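Local coordinates for ribosomal protein S2-related protein (Deinococcus radiodurans, PDB 2JH3), which probably acts as a chelatase of the CbiX type, related to sirohydrochlorin ferrochelatase, and binds a [4Fe-4S] cluster in a separate domain, at residues A[122-135]-A[240-252]. Numbering follows the deposited sequence.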
# COMPACT_ATOMS: atom_id res chain seq x y z
N MET A 122 39.74 11.60 10.84
CA MET A 122 38.91 10.58 11.48
C MET A 122 39.56 10.04 12.76
O MET A 122 38.87 9.63 13.64
CB MET A 122 38.56 9.45 10.49
CG MET A 122 37.31 9.74 9.54
SD MET A 122 35.82 10.35 10.41
CE MET A 122 35.58 8.91 11.51
N ALA A 123 40.87 10.00 12.83
CA ALA A 123 41.60 9.67 14.11
C ALA A 123 41.21 10.54 15.31
O ALA A 123 41.01 10.04 16.45
CB ALA A 123 43.08 9.73 13.86
N ASP A 124 41.07 11.86 15.06
CA ASP A 124 40.56 12.80 16.07
C ASP A 124 39.15 12.54 16.49
O ASP A 124 38.80 12.70 17.69
CB ASP A 124 40.56 14.22 15.49
CG ASP A 124 41.91 14.67 15.04
OD1 ASP A 124 42.82 14.73 15.90
OD2 ASP A 124 42.10 14.94 13.83
N ALA A 125 38.30 12.23 15.51
CA ALA A 125 36.90 11.89 15.80
C ALA A 125 36.80 10.58 16.63
O ALA A 125 36.02 10.48 17.53
CB ALA A 125 36.08 11.80 14.48
N ILE A 126 37.60 9.59 16.27
CA ILE A 126 37.69 8.33 17.01
C ILE A 126 38.16 8.56 18.47
O ILE A 126 37.45 8.19 19.39
CB ILE A 126 38.70 7.38 16.33
CG1 ILE A 126 38.15 6.85 15.00
CG2 ILE A 126 39.11 6.21 17.34
CD1 ILE A 126 39.23 6.19 14.09
N ALA A 127 39.31 9.22 18.64
CA ALA A 127 39.77 9.68 19.99
C ALA A 127 38.72 10.45 20.77
O ALA A 127 38.49 10.22 21.98
CB ALA A 127 41.08 10.45 19.90
N ALA A 128 37.99 11.31 20.11
CA ALA A 128 37.02 12.10 20.86
C ALA A 128 35.89 11.25 21.38
O ALA A 128 35.47 11.39 22.53
CB ALA A 128 36.49 13.20 20.03
N GLN A 129 35.37 10.38 20.52
CA GLN A 129 34.34 9.42 20.92
C GLN A 129 34.88 8.53 22.06
O GLN A 129 34.16 8.23 23.01
CB GLN A 129 33.92 8.62 19.68
CG GLN A 129 32.88 7.56 19.84
CD GLN A 129 31.63 8.05 20.52
OE1 GLN A 129 30.60 8.20 19.90
NE2 GLN A 129 31.70 8.26 21.83
N ALA A 130 36.13 8.11 21.95
CA ALA A 130 36.73 7.24 22.97
C ALA A 130 36.71 7.96 24.33
O ALA A 130 36.21 7.42 25.34
CB ALA A 130 38.15 6.88 22.59
N ARG A 131 37.18 9.21 24.33
CA ARG A 131 37.27 10.00 25.57
C ARG A 131 35.92 10.24 26.14
O ARG A 131 35.75 10.15 27.35
CB ARG A 131 37.99 11.31 25.33
CG ARG A 131 39.45 11.12 25.01
CD ARG A 131 40.19 12.45 24.93
NE ARG A 131 39.60 13.37 23.95
CZ ARG A 131 40.11 13.70 22.75
NH1 ARG A 131 41.26 13.20 22.30
NH2 ARG A 131 39.42 14.55 21.98
N ASP A 132 34.95 10.49 25.28
CA ASP A 132 33.59 10.77 25.74
C ASP A 132 32.95 9.54 26.35
O ASP A 132 32.03 9.63 27.15
CB ASP A 132 32.70 11.27 24.60
CG ASP A 132 33.13 12.65 24.05
OD1 ASP A 132 34.08 13.26 24.61
OD2 ASP A 132 32.48 13.10 23.05
N THR A 133 33.43 8.37 25.94
CA THR A 133 32.84 7.10 26.36
C THR A 133 33.35 6.66 27.77
O THR A 133 32.61 6.01 28.51
CB THR A 133 33.08 6.02 25.25
OG1 THR A 133 32.36 6.39 24.05
CG2 THR A 133 32.65 4.65 25.70
N LEU A 134 34.56 7.07 28.15
CA LEU A 134 35.12 6.78 29.49
C LEU A 134 34.35 7.42 30.65
O LEU A 134 33.75 8.51 30.49
CB LEU A 134 36.56 7.26 29.57
CG LEU A 134 37.46 6.74 28.47
CD1 LEU A 134 38.84 7.33 28.65
CD2 LEU A 134 37.51 5.20 28.46
N PRO A 135 34.38 6.77 31.85
CA PRO A 135 33.77 7.37 33.04
C PRO A 135 34.57 8.62 33.25
O PRO A 135 35.81 8.56 33.19
CB PRO A 135 34.03 6.34 34.15
CG PRO A 135 34.30 5.08 33.43
CD PRO A 135 35.00 5.47 32.18
N PRO A 240 37.53 -4.36 32.45
CA PRO A 240 36.25 -3.73 32.12
C PRO A 240 36.31 -3.07 30.71
O PRO A 240 37.31 -2.50 30.33
CB PRO A 240 36.05 -2.68 33.22
CG PRO A 240 37.33 -2.60 33.97
CD PRO A 240 38.27 -3.65 33.51
N LEU A 241 35.24 -3.22 29.94
CA LEU A 241 35.13 -2.65 28.58
C LEU A 241 34.07 -1.57 28.57
O LEU A 241 32.90 -1.87 28.81
CB LEU A 241 34.71 -3.71 27.56
CG LEU A 241 34.73 -3.20 26.11
CD1 LEU A 241 36.14 -2.82 25.68
CD2 LEU A 241 34.19 -4.27 25.19
N HIS A 242 34.46 -0.35 28.25
CA HIS A 242 33.46 0.67 27.95
C HIS A 242 33.11 0.70 26.44
O HIS A 242 33.97 0.84 25.57
CB HIS A 242 33.93 2.02 28.47
CG HIS A 242 34.52 1.95 29.85
ND1 HIS A 242 33.75 1.88 30.99
CD2 HIS A 242 35.81 1.88 30.25
CE1 HIS A 242 34.55 1.80 32.04
NE2 HIS A 242 35.80 1.79 31.62
N VAL A 243 31.82 0.57 26.15
CA VAL A 243 31.36 0.55 24.77
C VAL A 243 30.70 1.87 24.32
O VAL A 243 29.67 2.32 24.85
CB VAL A 243 30.47 -0.65 24.52
CG1 VAL A 243 30.00 -0.70 23.02
CG2 VAL A 243 31.25 -1.91 24.86
N GLY A 244 31.35 2.45 23.31
CA GLY A 244 30.94 3.70 22.67
C GLY A 244 30.00 3.36 21.53
O GLY A 244 29.95 2.21 21.05
N GLY A 245 29.22 4.36 21.16
CA GLY A 245 28.41 4.32 19.97
C GLY A 245 29.32 4.54 18.78
O GLY A 245 30.49 4.87 18.95
N PRO A 246 28.77 4.36 17.58
CA PRO A 246 29.44 4.47 16.30
C PRO A 246 29.98 5.83 16.12
O PRO A 246 29.32 6.80 16.49
CB PRO A 246 28.32 4.22 15.30
CG PRO A 246 27.39 3.47 15.97
CD PRO A 246 27.37 3.98 17.39
N VAL A 247 31.18 5.92 15.58
CA VAL A 247 31.88 7.17 15.50
C VAL A 247 31.13 8.14 14.59
O VAL A 247 31.15 9.37 14.81
CB VAL A 247 33.33 7.01 15.01
CG1 VAL A 247 33.42 6.49 13.57
CG2 VAL A 247 34.07 8.31 15.10
N GLY A 248 30.42 7.57 13.62
CA GLY A 248 29.67 8.33 12.62
C GLY A 248 28.65 9.23 13.27
O GLY A 248 28.18 10.15 12.64
N GLU A 249 28.28 8.97 14.53
CA GLU A 249 27.27 9.75 15.17
C GLU A 249 27.88 10.88 16.05
O GLU A 249 27.15 11.67 16.64
CB GLU A 249 26.34 8.85 15.99
CG GLU A 249 25.98 7.43 15.37
CD GLU A 249 24.89 7.43 14.28
OE1 GLU A 249 24.86 8.38 13.47
OE2 GLU A 249 24.06 6.47 14.23
N HIS A 250 29.19 11.00 16.08
CA HIS A 250 29.85 11.98 16.90
C HIS A 250 29.91 13.39 16.22
O HIS A 250 30.24 13.51 15.07
CB HIS A 250 31.26 11.48 17.24
CG HIS A 250 31.88 12.17 18.41
ND1 HIS A 250 32.73 13.25 18.29
CD2 HIS A 250 31.76 11.94 19.75
CE1 HIS A 250 33.09 13.67 19.49
NE2 HIS A 250 32.50 12.90 20.39
N PRO A 251 29.69 14.48 16.98
CA PRO A 251 29.66 15.79 16.29
C PRO A 251 30.97 16.15 15.61
O PRO A 251 31.01 17.02 14.75
CB PRO A 251 29.35 16.79 17.40
CG PRO A 251 28.85 15.92 18.59
CD PRO A 251 29.50 14.60 18.44
N ALA A 252 32.04 15.48 16.01
CA ALA A 252 33.35 15.78 15.46
C ALA A 252 33.45 15.40 13.99
O ALA A 252 34.31 15.90 13.30
CB ALA A 252 34.43 15.06 16.25
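H250 lies against helix 122-133 and donates its NE2-H to D132 OD2 at 2.7 Å, an almost straight bond (171°). The oxygen sits in the imidazole plane, yet the ring meets it from above the carboxylate plane. Q129 N lies over one ring face near its rim, P251 CD over the opposite face, and A128 CB touches H250 CE1 at 3.5 Å. With CG anti to the backbone N (chi1 180°) and a bend at chi2, Q129 lays its amide beside H250, steeply inclined to the ring, and beside G245 O, close but not bonded. V247 reaches M122 CE with CG1 (3.8 Å) and A125 with CG2; A252 CB also packs on A125. T133 OG1, 3.3 Å from G244 CA, leaves no room for a side chain there. P135 CD makes a CH-pi contact over the H242 ring, 3.8 Å from its centroid. Behind these, T133 OG1 donates to Q129 O (2.8 Å), and A252 N caps H250 ND1 at 3.3 Å, 35° off the ring plane, helping set the ring. The helix covers one face of the second CbiX unit's five-stranded parallel sheet: I126 touches strand 144-149, Q129, T133 and L134 touch 207-211, and 241-243 forms the edge. With an alanine at H250, D132 would probably lose this partner, A252 N its acceptor, and a gap would open over A128 and Q129. The imidazole thus ties helix 122-133 to the turn entering helix 253-262, consistent with a neutral, NE2-protonated ring that the carboxylate probably steadies.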